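Long-range contacts in putative (Helicobacter pylori, PDB 4O8S), which resembles the AbiEii nucleotidyltransferase family of type IV toxin-antitoxin systems and probably transfers nucleotides: residues E4-M13 / Y89-L100; R144-D152 / D185-L196. All coordinates share one frame; numbering follows the deposited sequence.

How the interactions relate
Interaction 1 comes first along the chain and closes before interaction 2 opens; their centres lie 24 Å apart and their nearest atoms about 8 Å apart, without touching. Interaction 1 lays the N-terminal helix 4-19 against the hairpin of strands 82-91 and 98-106 in the mixed sheet. Interaction 2 lies mainly among helices later in the chain, where helix 147-159 meets the end of helix 179-192 and the turn after it. Strand 46-50, whose Leu46 touches Leu100 and Met13, pairs with strand 26-27, just ahead of helix 29-36, and Glu30 of that helix touches Arg148. Both contacts thus fall in one protein of the nucleotidyltransferase superfamily.

Interaction 1 of 2, residues E4-M13 / Y89-L100; sequences EQALNHEKLM and YATKDNKEEQTL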
loop_
_atom_site.group_PDB
_atom_site.type_symbol
_atom_site.label_atom_id
_atom_site.label_comp_id
_atom_site.label_asym_id
_atom_site.label_seq_id
_atom_site.Cartn_x
_atom_site.Cartn_y
_atom_site.Cartn_z
ATOM N N GLU A 4 6.672 -5.660 20.058
ATOM C CA GLU A 4 6.287 -7.075 20.098
ATOM C C GLU A 4 4.855 -7.244 19.591
ATOM O O GLU A 4 4.514 -8.234 18.930
ATOM C CB GLU A 4 6.426 -7.626 21.521
ATOM C CG GLU A 4 6.055 -9.105 21.685
ATOM C CD GLU A 4 6.777 -9.777 22.858
ATOM O OE1 GLU A 4 7.975 -9.483 23.075
ATOM O OE2 GLU A 4 6.152 -10.604 23.561
ATOM N N GLN A 5 4.025 -6.258 19.909
ATOM C CA GLN A 5 2.660 -6.200 19.419
ATOM C C GLN A 5 2.663 -6.120 17.882
ATOM O O GLN A 5 1.940 -6.855 17.211
ATOM C CB GLN A 5 1.957 -4.988 20.036
ATOM C CG GLN A 5 0.593 -4.666 19.438
ATOM C CD GLN A 5 0.023 -3.345 19.945
ATOM O OE1 GLN A 5 0.307 -2.918 21.069
ATOM N NE2 GLN A 5 -0.783 -2.690 19.112
ATOM N N ALA A 6 3.493 -5.236 17.335
ATOM C CA ALA A 6 3.630 -5.111 15.888
ATOM C C ALA A 6 4.154 -6.411 15.268
ATOM O O ALA A 6 3.689 -6.829 14.195
ATOM C CB ALA A 6 4.544 -3.937 15.539
ATOM N N LEU A 7 5.117 -7.046 15.941
ATOM C CA LEU A 7 5.714 -8.292 15.445
ATOM C C LEU A 7 4.689 -9.415 15.301
ATOM O O LEU A 7 4.705 -10.166 14.323
ATOM C CB LEU A 7 6.843 -8.769 16.369
ATOM C CG LEU A 7 8.198 -8.048 16.370
ATOM C CD1 LEU A 7 9.205 -8.832 17.215
ATOM C CD2 LEU A 7 8.731 -7.843 14.952
ATOM N N ASN A 8 3.813 -9.563 16.287
ATOM C CA ASN A 8 2.790 -10.592 16.178
ATOM C C ASN A 8 1.776 -10.238 15.093
ATOM O O ASN A 8 1.310 -11.114 14.364
ATOM C CB ASN A 8 2.132 -10.847 17.529
ATOM C CG ASN A 8 3.018 -11.673 18.441
ATOM O OD1 ASN A 8 3.612 -12.660 18.004
ATOM N ND2 ASN A 8 3.144 -11.256 19.695
ATOM N N HIS A 9 1.473 -8.949 14.966
ATOM C CA HIS A 9 0.595 -8.468 13.904
ATOM C C HIS A 9 1.161 -8.808 12.519
ATOM O O HIS A 9 0.455 -9.356 11.662
ATOM C CB HIS A 9 0.392 -6.960 14.031
ATOM C CG HIS A 9 -0.743 -6.428 13.209
ATOM N ND1 HIS A 9 -2.066 -6.696 13.508
ATOM C CD2 HIS A 9 -0.759 -5.630 12.115
ATOM C CE1 HIS A 9 -2.842 -6.091 12.627
ATOM N NE2 HIS A 9 -2.078 -5.437 11.769
ATOM N N GLU A 10 2.434 -8.486 12.295
ATOM C CA GLU A 10 3.073 -8.809 11.014
ATOM C C GLU A 10 3.048 -10.306 10.741
ATOM O O GLU A 10 2.829 -10.747 9.609
ATOM C CB GLU A 10 4.523 -8.301 10.975
ATOM C CG GLU A 10 5.217 -8.621 9.635
ATOM C CD GLU A 10 6.589 -7.972 9.451
ATOM O OE1 GLU A 10 6.994 -7.124 10.281
ATOM O OE2 GLU A 10 7.260 -8.309 8.446
ATOM N N LYS A 11 3.280 -11.096 11.780
ATOM C CA LYS A 11 3.295 -12.549 11.633
ATOM C C LYS A 11 1.929 -13.078 11.191
ATOM O O LYS A 11 1.838 -13.971 10.339
ATOM C CB LYS A 11 3.705 -13.187 12.957
ATOM C CG LYS A 11 3.635 -14.706 12.986
ATOM C CD LYS A 11 3.887 -15.181 14.421
ATOM C CE LYS A 11 4.060 -16.690 14.524
ATOM N NZ LYS A 11 4.283 -17.114 15.949
ATOM N N LEU A 12 0.861 -12.521 11.760
ATOM C CA LEU A 12 -0.475 -12.935 11.353
ATOM C C LEU A 12 -0.758 -12.488 9.936
ATOM O O LEU A 12 -1.282 -13.259 9.145
ATOM C CB LEU A 12 -1.537 -12.374 12.300
ATOM C CG LEU A 12 -3.005 -12.520 11.885
ATOM C CD1 LEU A 12 -3.448 -13.971 11.782
ATOM C CD2 LEU A 12 -3.876 -11.762 12.887
HETATM N N MSE A 13 -0.402 -11.245 9.605
HETATM C CA MSE A 13 -0.629 -10.757 8.246
HETATM C C MSE A 13 0.068 -11.623 7.200
HETATM O O MSE A 13 -0.550 -12.011 6.201
HETATM C CB MSE A 13 -0.188 -9.302 8.109
HETATM C CG MSE A 13 -1.023 -8.319 8.927
HETATM SE SE MSE A 13 -0.605 -6.478 8.294
HETATM C CE MSE A 13 1.298 -6.392 8.716
ATOM N N TYR A 89 -8.122 -11.021 17.398
ATOM C CA TYR A 89 -7.162 -12.035 17.813
ATOM C C TYR A 89 -6.395 -11.588 19.039
ATOM O O TYR A 89 -6.353 -10.390 19.364
ATOM C CB TYR A 89 -6.168 -12.330 16.680
ATOM C CG TYR A 89 -5.172 -11.206 16.451
ATOM C CD1 TYR A 89 -5.465 -10.152 15.589
ATOM C CD2 TYR A 89 -3.939 -11.200 17.094
ATOM C CE1 TYR A 89 -4.564 -9.125 15.384
ATOM C CE2 TYR A 89 -3.036 -10.181 16.895
ATOM C CZ TYR A 89 -3.345 -9.153 16.038
ATOM O OH TYR A 89 -2.443 -8.133 15.850
ATOM N N ALA A 90 -5.779 -12.562 19.702
ATOM C CA ALA A 90 -4.856 -12.302 20.803
ATOM C C ALA A 90 -3.590 -13.112 20.547
ATOM O O ALA A 90 -3.524 -13.884 19.576
ATOM C CB ALA A 90 -5.482 -12.693 22.146
ATOM N N THR A 91 -2.589 -12.936 21.406
ATOM C CA THR A 91 -1.335 -13.678 21.275
ATOM C C THR A 91 -1.050 -14.472 22.543
ATOM O O THR A 91 -1.806 -14.396 23.513
ATOM C CB THR A 91 -0.137 -12.742 21.001
ATOM O OG1 THR A 91 0.116 -11.928 22.152
ATOM C CG2 THR A 91 -0.427 -11.846 19.821
ATOM N N LYS A 92 0.036 -15.238 22.528
ATOM C CA LYS A 92 0.505 -15.895 23.740
ATOM C C LYS A 92 1.182 -14.855 24.626
ATOM O O LYS A 92 1.151 -14.941 25.856
ATOM C CB LYS A 92 1.479 -17.024 23.402
ATOM C CG LYS A 92 0.871 -18.129 22.544
ATOM C CD LYS A 92 -0.479 -18.593 23.086
ATOM C CE LYS A 92 -1.071 -19.708 22.229
ATOM N NZ LYS A 92 -0.197 -20.917 22.199
ATOM N N ASP A 93 1.764 -13.854 23.976
ATOM C CA ASP A 93 2.485 -12.787 24.659
ATOM C C ASP A 93 1.528 -11.828 25.370
ATOM O O ASP A 93 1.936 -11.070 26.257
ATOM C CB ASP A 93 3.342 -12.018 23.646
ATOM C CG ASP A 93 4.137 -12.941 22.724
ATOM O OD1 ASP A 93 4.201 -14.162 22.996
ATOM O OD2 ASP A 93 4.708 -12.442 21.729
ATOM N N ASN A 94 0.256 -11.879 24.980
ATOM C CA ASN A 94 -0.739 -10.904 25.422
ATOM C C ASN A 94 -2.148 -11.358 25.053
ATOM O O ASN A 94 -2.400 -11.733 23.905
ATOM C CB ASN A 94 -0.447 -9.549 24.773
ATOM C CG ASN A 94 -1.240 -8.421 25.392
ATOM O OD1 ASN A 94 -2.325 -8.634 25.933
ATOM N ND2 ASN A 94 -0.702 -7.204 25.310
ATOM N N LYS A 95 -3.067 -11.315 26.017
ATOM C CA LYS A 95 -4.445 -11.740 25.769
ATOM C C LYS A 95 -5.384 -10.571 25.459
ATOM O O LYS A 95 -6.590 -10.760 25.279
ATOM C CB LYS A 95 -4.986 -12.584 26.932
ATOM C CG LYS A 95 -4.388 -13.997 27.019
ATOM C CD LYS A 95 -4.370 -14.685 25.651
ATOM C CE LYS A 95 -3.877 -16.135 25.738
ATOM N NZ LYS A 95 -2.513 -16.266 26.340
ATOM N N GLU A 96 -4.823 -9.367 25.385
ATOM C CA GLU A 96 -5.591 -8.191 24.996
ATOM C C GLU A 96 -5.925 -8.248 23.507
ATOM O O GLU A 96 -5.044 -8.483 22.671
ATOM C CB GLU A 96 -4.819 -6.912 25.319
ATOM C CG GLU A 96 -5.287 -5.688 24.551
ATOM C CD GLU A 96 -4.568 -4.425 24.988
ATOM O OE1 GLU A 96 -4.746 -4.018 26.160
ATOM O OE2 GLU A 96 -3.822 -3.841 24.164
ATOM N N GLU A 97 -7.197 -8.027 23.182
ATOM C CA GLU A 97 -7.694 -8.250 21.825
ATOM C C GLU A 97 -7.220 -7.191 20.832
ATOM O O GLU A 97 -7.344 -5.991 21.067
ATOM C CB GLU A 97 -9.230 -8.359 21.804
ATOM C CG GLU A 97 -9.813 -8.745 20.437
ATOM C CD GLU A 97 -11.272 -9.196 20.509
ATOM O OE1 GLU A 97 -11.515 -10.412 20.701
ATOM O OE2 GLU A 97 -12.174 -8.337 20.354
ATOM N N GLN A 98 -6.672 -7.657 19.719
ATOM C CA GLN A 98 -6.218 -6.768 18.662
ATOM C C GLN A 98 -7.122 -6.973 17.464
ATOM O O GLN A 98 -7.822 -7.991 17.368
ATOM C CB GLN A 98 -4.781 -7.106 18.259
ATOM C CG GLN A 98 -3.768 -7.084 19.409
ATOM C CD GLN A 98 -3.821 -5.796 20.204
ATOM O OE1 GLN A 98 -4.038 -5.814 21.417
ATOM N NE2 GLN A 98 -3.622 -4.669 19.529
ATOM N N THR A 99 -7.098 -6.014 16.546
ATOM C CA THR A 99 -7.905 -6.111 15.341
ATOM C C THR A 99 -7.036 -6.027 14.080
ATOM O O THR A 99 -6.199 -5.123 13.955
ATOM C CB THR A 99 -8.976 -4.996 15.301
ATOM O OG1 THR A 99 -9.865 -5.144 16.423
ATOM C CG2 THR A 99 -9.784 -5.065 13.995
ATOM N N LEU A 100 -7.236 -6.978 13.168
ATOM C CA LEU A 100 -6.703 -6.888 11.812
ATOM C C LEU A 100 -7.847 -6.618 10.844
ATOM O O LEU A 100 -8.773 -7.432 10.720
ATOM C CB LEU A 100 -5.986 -8.182 11.405
ATOM C CG LEU A 100 -5.576 -8.267 9.927
ATOM C CD1 LEU A 100 -4.658 -7.114 9.585
ATOM C CD2 LEU A 100 -4.876 -9.585 9.634
HETATM O O HOH W 1 -0.459 -8.057 17.976
HETATM O O HOH W 2 1.557 -9.290 21.504
#
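His9 and Tyr89 are joined by a hydrogen bond of 2.8 Å between His9 ND1 and Tyr89 OH, the hydroxyl at the imidazole edge, near its plane. With CG anti to the backbone N (chi1 -166°), the imidazole swings off helix 4-13 to the hairpin. Its other nitrogen, NE2, bonds to Glu44 O, which fixes the rotation of the ring. A water links Tyr89 OH to Gln5 O, giving the phenol a second tie to the helix.

Apolar contacts continue further along the helix. Leu12 CD2 sits over one face of the Tyr89 ring, 3.7 Å from its centroid, in a CH-pi contact, and Gln98 CB covers the opposite face. The same methyl of Leu12 lies 4.0 Å from Leu100 CD2, and Met13 CG, in a selenomethionine, rests 3.9 Å from Leu100 CD1. Branched and flexible apolar chains suit this buried end.

Toward the hairpin turn the contact becomes polar. Asn8 ND2 donates a nearly straight bond (169°) of 2.8 Å to Asp93 OD2; the acceptor lies in the amide plane, whereas the donor stands above the carboxylate plane. Glu4 OE2 also lies 3.0 Å from Asp93 OD2, two like-charged acceptors without a hydrogen bond, though the disorder of Asp93 makes this detail less sure. A water joins Asn8 ND2 to Thr91 OG1, while Asn8 CB packs on Thr91 CG2 at 3.6 Å.

In the turn joining the strands, Asn94 OD1 accepts from Glu96 N, an Asx turn. This is alpha/beta packing of a helix on one face of a beta hairpin, within the mixed sheet of a nucleotidyltransferase-superfamily protein.

Interaction 2 of 2, residues R144-D152 / D185-L196; sequences RTKARDLFD and DYLVDVKLDALL
A near-perpendicular packing of two helices, in which helix 147-152 meets helix 185-192 at 95°, is held by two aspartates and a hydrophobic centre. Asp189 OD2 accepts from Ala147 N at 2.8 Å through its anti lone pair, taking up the backbone N-H of Ala147; Lys146 NZ adds a long salt bridge to Asp189 OD1. Arg148 grips Asp193 side-on with two nitrogens: NE reaches OD2 at 2.7 Å, tilted from the guanidinium plane, and NH2 reaches OD1 at 3.0 Å. Leu195 N meets OD1 from the opposite face of the carboxylate, closing an Asx turn that orients the acid. Leu195 CD1 lies over one face of the guanidinium, 3.5 Å from Arg148 NH2.

Ala147 is small enough for close approach: its CB is 3.5 Å from both Val190 CG2 and Leu196 CD1, and the packing against Val190 is tight. Tyr186, its CG beside the backbone N (chi1 -70°), brings CD1 to 3.4 Å from Ala147 CA, and Leu150 CB covers one ring face. A water joins Tyr186 OH to Lys146 N.

Helix 126-139 touches Tyr186 through Cys137, helix 202-231 packs on Leu150, and helix 29-36 meets Arg148 through Glu30.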
loop_
_atom_site.group_PDB
_atom_site.type_symbol
_atom_site.label_atom_id
_atom_site.label_comp_id
_atom_site.label_asym_id
_atom_site.label_seq_id
_atom_site.Cartn_x
_atom_site.Cartn_y
_atom_site.Cartn_z
ATOM N N ARG A 144 -8.447 12.010 -0.477
ATOM C CA ARG A 144 -8.354 12.047 0.974
ATOM C C ARG A 144 -7.115 12.839 1.369
ATOM O O ARG A 144 -6.349 13.290 0.507
ATOM C CB ARG A 144 -8.273 10.635 1.547
ATOM C CG ARG A 144 -7.122 9.821 0.974
ATOM C CD ARG A 144 -6.850 8.575 1.806
ATOM N NE ARG A 144 -5.686 7.845 1.306
ATOM C CZ ARG A 144 -5.677 6.542 1.033
ATOM N NH1 ARG A 144 -6.775 5.812 1.217
ATOM N NH2 ARG A 144 -4.567 5.965 0.580
ATOM N N THR A 145 -6.924 13.002 2.674
ATOM C CA THR A 145 -5.816 13.787 3.194
ATOM C C THR A 145 -5.144 12.997 4.306
ATOM O O THR A 145 -5.461 13.157 5.490
ATOM C CB THR A 145 -6.301 15.158 3.702
ATOM O OG1 THR A 145 -6.904 15.882 2.616
ATOM C CG2 THR A 145 -5.130 15.969 4.266
ATOM N N LYS A 146 -4.227 12.116 3.910
ATOM C CA LYS A 146 -3.538 11.243 4.856
ATOM C C LYS A 146 -2.048 11.271 4.546
ATOM O O LYS A 146 -1.631 11.008 3.409
ATOM C CB LYS A 146 -4.087 9.815 4.774
ATOM C CG LYS A 146 -5.503 9.647 5.355
ATOM C CD LYS A 146 -5.546 9.988 6.853
ATOM C CE LYS A 146 -6.935 9.776 7.444
ATOM N NZ LYS A 146 -6.916 10.005 8.923
ATOM N N ALA A 147 -1.253 11.597 5.555
ATOM C CA ALA A 147 0.166 11.827 5.346
ATOM C C ALA A 147 0.893 10.588 4.802
ATOM O O ALA A 147 1.941 10.706 4.149
ATOM C CB ALA A 147 0.799 12.305 6.624
ATOM N N ARG A 148 0.339 9.409 5.078
ATOM C CA ARG A 148 0.894 8.160 4.557
ATOM C C ARG A 148 1.014 8.182 3.049
ATOM O O ARG A 148 1.932 7.573 2.496
ATOM C CB ARG A 148 0.027 6.977 4.973
ATOM C CG ARG A 148 0.147 6.649 6.440
ATOM C CD ARG A 148 -1.004 5.765 6.931
ATOM N NE ARG A 148 -1.042 5.763 8.392
ATOM C CZ ARG A 148 -1.776 4.931 9.136
ATOM N NH1 ARG A 148 -2.541 3.998 8.568
ATOM N NH2 ARG A 148 -1.733 5.034 10.458
ATOM N N ASP A 149 0.090 8.869 2.377
ATOM C CA ASP A 149 0.144 8.947 0.926
ATOM C C ASP A 149 1.424 9.663 0.486
ATOM O O ASP A 149 2.068 9.283 -0.503
ATOM C CB ASP A 149 -1.087 9.672 0.386
ATOM C CG ASP A 149 -2.376 8.891 0.624
ATOM O OD1 ASP A 149 -2.288 7.658 0.829
ATOM O OD2 ASP A 149 -3.469 9.513 0.612
ATOM N N LEU A 150 1.790 10.703 1.227
ATOM C CA LEU A 150 3.001 11.454 0.922
ATOM C C LEU A 150 4.245 10.621 1.208
ATOM O O LEU A 150 5.151 10.540 0.371
ATOM C CB LEU A 150 3.043 12.748 1.738
ATOM C CG LEU A 150 4.285 13.607 1.496
ATOM C CD1 LEU A 150 4.441 13.944 0.017
ATOM C CD2 LEU A 150 4.207 14.877 2.318
ATOM N N PHE A 151 4.283 9.998 2.383
ATOM C CA PHE A 151 5.401 9.143 2.759
ATOM C C PHE A 151 5.623 8.074 1.693
ATOM O O PHE A 151 6.751 7.837 1.228
ATOM C CB PHE A 151 5.081 8.439 4.074
ATOM C CG PHE A 151 6.222 7.610 4.615
ATOM C CD1 PHE A 151 6.463 6.321 4.136
ATOM C CD2 PHE A 151 7.056 8.122 5.611
ATOM C CE1 PHE A 151 7.526 5.552 4.636
ATOM C CE2 PHE A 151 8.129 7.369 6.115
ATOM C CZ PHE A 151 8.361 6.079 5.629
ATOM N N ASP A 152 4.537 7.404 1.329
ATOM C CA ASP A 152 4.632 6.288 0.402
ATOM C C ASP A 152 5.033 6.722 -0.994
ATOM O O ASP A 152 5.871 6.060 -1.630
ATOM C CB ASP A 152 3.325 5.501 0.365
ATOM C CG ASP A 152 2.939 4.965 1.726
ATOM O OD1 ASP A 152 3.827 4.869 2.595
ATOM O OD2 ASP A 152 1.748 4.637 1.928
ATOM N N ASP A 185 -1.087 20.965 4.265
ATOM C CA ASP A 185 -2.103 19.915 4.201
ATOM C C ASP A 185 -1.882 18.753 5.178
ATOM O O ASP A 185 -2.844 18.190 5.702
ATOM C CB ASP A 185 -2.235 19.377 2.781
ATOM C CG ASP A 185 -2.819 20.394 1.828
ATOM O OD1 ASP A 185 -3.285 21.452 2.306
ATOM O OD2 ASP A 185 -2.815 20.132 0.603
ATOM N N TYR A 186 -0.626 18.401 5.443
ATOM C CA TYR A 186 -0.356 17.143 6.154
ATOM C C TYR A 186 0.180 17.258 7.566
ATOM O O TYR A 186 0.215 16.259 8.286
ATOM C CB TYR A 186 0.611 16.274 5.338
ATOM C CG TYR A 186 0.016 15.708 4.073
ATOM C CD1 TYR A 186 -1.033 14.794 4.124
ATOM C CD2 TYR A 186 0.524 16.056 2.830
ATOM C CE1 TYR A 186 -1.572 14.253 2.957
ATOM C CE2 TYR A 186 -0.012 15.521 1.658
ATOM C CZ TYR A 186 -1.059 14.622 1.736
ATOM O OH TYR A 186 -1.594 14.090 0.581
ATOM N N LEU A 187 0.614 18.452 7.969
ATOM C CA LEU A 187 1.310 18.590 9.256
ATOM C C LEU A 187 0.536 18.060 10.460
ATOM O O LEU A 187 1.110 17.376 11.322
ATOM C CB LEU A 187 1.779 20.031 9.502
ATOM C CG LEU A 187 2.743 20.118 10.694
ATOM C CD1 LEU A 187 3.869 19.126 10.527
ATOM C CD2 LEU A 187 3.313 21.516 10.869
ATOM N N VAL A 188 -0.763 18.352 10.513
ATOM C CA VAL A 188 -1.587 17.861 11.621
ATOM C C VAL A 188 -1.659 16.333 11.611
ATOM O O VAL A 188 -1.453 15.682 12.645
ATOM C CB VAL A 188 -3.024 18.443 11.586
ATOM C CG1 VAL A 188 -3.943 17.680 12.558
ATOM C CG2 VAL A 188 -3.001 19.941 11.906
ATOM N N ASP A 189 -1.946 15.770 10.442
ATOM C CA ASP A 189 -2.078 14.328 10.325
ATOM C C ASP A 189 -0.765 13.626 10.686
ATOM O O ASP A 189 -0.781 12.645 11.424
ATOM C CB ASP A 189 -2.541 13.931 8.925
ATOM C CG ASP A 189 -3.057 12.501 8.870
ATOM O OD1 ASP A 189 -3.886 12.138 9.751
ATOM O OD2 ASP A 189 -2.627 11.740 7.963
ATOM N N VAL A 190 0.368 14.146 10.209
ATOM C CA VAL A 190 1.668 13.565 10.576
ATOM C C VAL A 190 1.860 13.459 12.088
ATOM O O VAL A 190 2.190 12.388 12.605
ATOM C CB VAL A 190 2.865 14.365 10.021
ATOM C CG1 VAL A 190 4.157 13.864 10.648
ATOM C CG2 VAL A 190 2.946 14.257 8.513
ATOM N N LYS A 191 1.660 14.568 12.803
ATOM C CA LYS A 191 1.913 14.582 14.244
ATOM C C LYS A 191 0.993 13.633 15.013
ATOM O O LYS A 191 1.363 13.105 16.068
ATOM C CB LYS A 191 1.790 16.009 14.791
ATOM C CG LYS A 191 2.712 17.006 14.087
ATOM C CD LYS A 191 4.181 16.639 14.274
ATOM C CE LYS A 191 5.089 17.529 13.419
ATOM N NZ LYS A 191 6.485 16.987 13.248
ATOM N N LEU A 192 -0.198 13.414 14.469
ATOM C CA LEU A 192 -1.183 12.536 15.087
ATOM C C LEU A 192 -1.027 11.072 14.666
ATOM O O LEU A 192 -1.508 10.175 15.355
ATOM C CB LEU A 192 -2.598 13.028 14.758
ATOM C CG LEU A 192 -3.005 14.359 15.398
ATOM C CD1 LEU A 192 -4.370 14.806 14.891
ATOM C CD2 LEU A 192 -3.003 14.224 16.911
ATOM N N ASP A 193 -0.357 10.829 13.540
ATOM C CA ASP A 193 -0.174 9.461 13.049
ATOM C C ASP A 193 1.025 8.768 13.721
ATOM O O ASP A 193 2.187 9.114 13.459
ATOM C CB ASP A 193 0.005 9.481 11.526
ATOM C CG ASP A 193 -0.103 8.094 10.894
ATOM O OD1 ASP A 193 0.100 7.083 11.596
ATOM O OD2 ASP A 193 -0.384 8.021 9.678
ATOM N N ALA A 194 0.743 7.774 14.561
ATOM C CA ALA A 194 1.789 7.047 15.288
ATOM C C ALA A 194 2.678 6.177 14.395
ATOM O O ALA A 194 3.738 5.719 14.830
ATOM C CB ALA A 194 1.180 6.198 16.397
ATOM N N LEU A 195 2.243 5.934 13.160
ATOM C CA LEU A 195 3.070 5.190 12.207
ATOM C C LEU A 195 4.096 6.110 11.520
ATOM O O LEU A 195 5.031 5.636 10.857
ATOM C CB LEU A 195 2.194 4.453 11.180
ATOM C CG LEU A 195 1.215 3.402 11.747
ATOM C CD1 LEU A 195 0.638 2.504 10.655
ATOM C CD2 LEU A 195 1.871 2.556 12.823
ATOM N N LEU A 196 3.935 7.421 11.707
ATOM C CA LEU A 196 4.758 8.418 11.022
ATOM C C LEU A 196 5.472 9.396 11.946
ATOM O O LEU A 196 6.586 9.844 11.640
ATOM C CB LEU A 196 3.897 9.239 10.059
ATOM C CG LEU A 196 3.105 8.519 8.969
ATOM C CD1 LEU A 196 2.197 9.503 8.247
ATOM C CD2 LEU A 196 4.046 7.818 7.988
HETATM O O HOH W 3 -3.500 11.997 1.167
#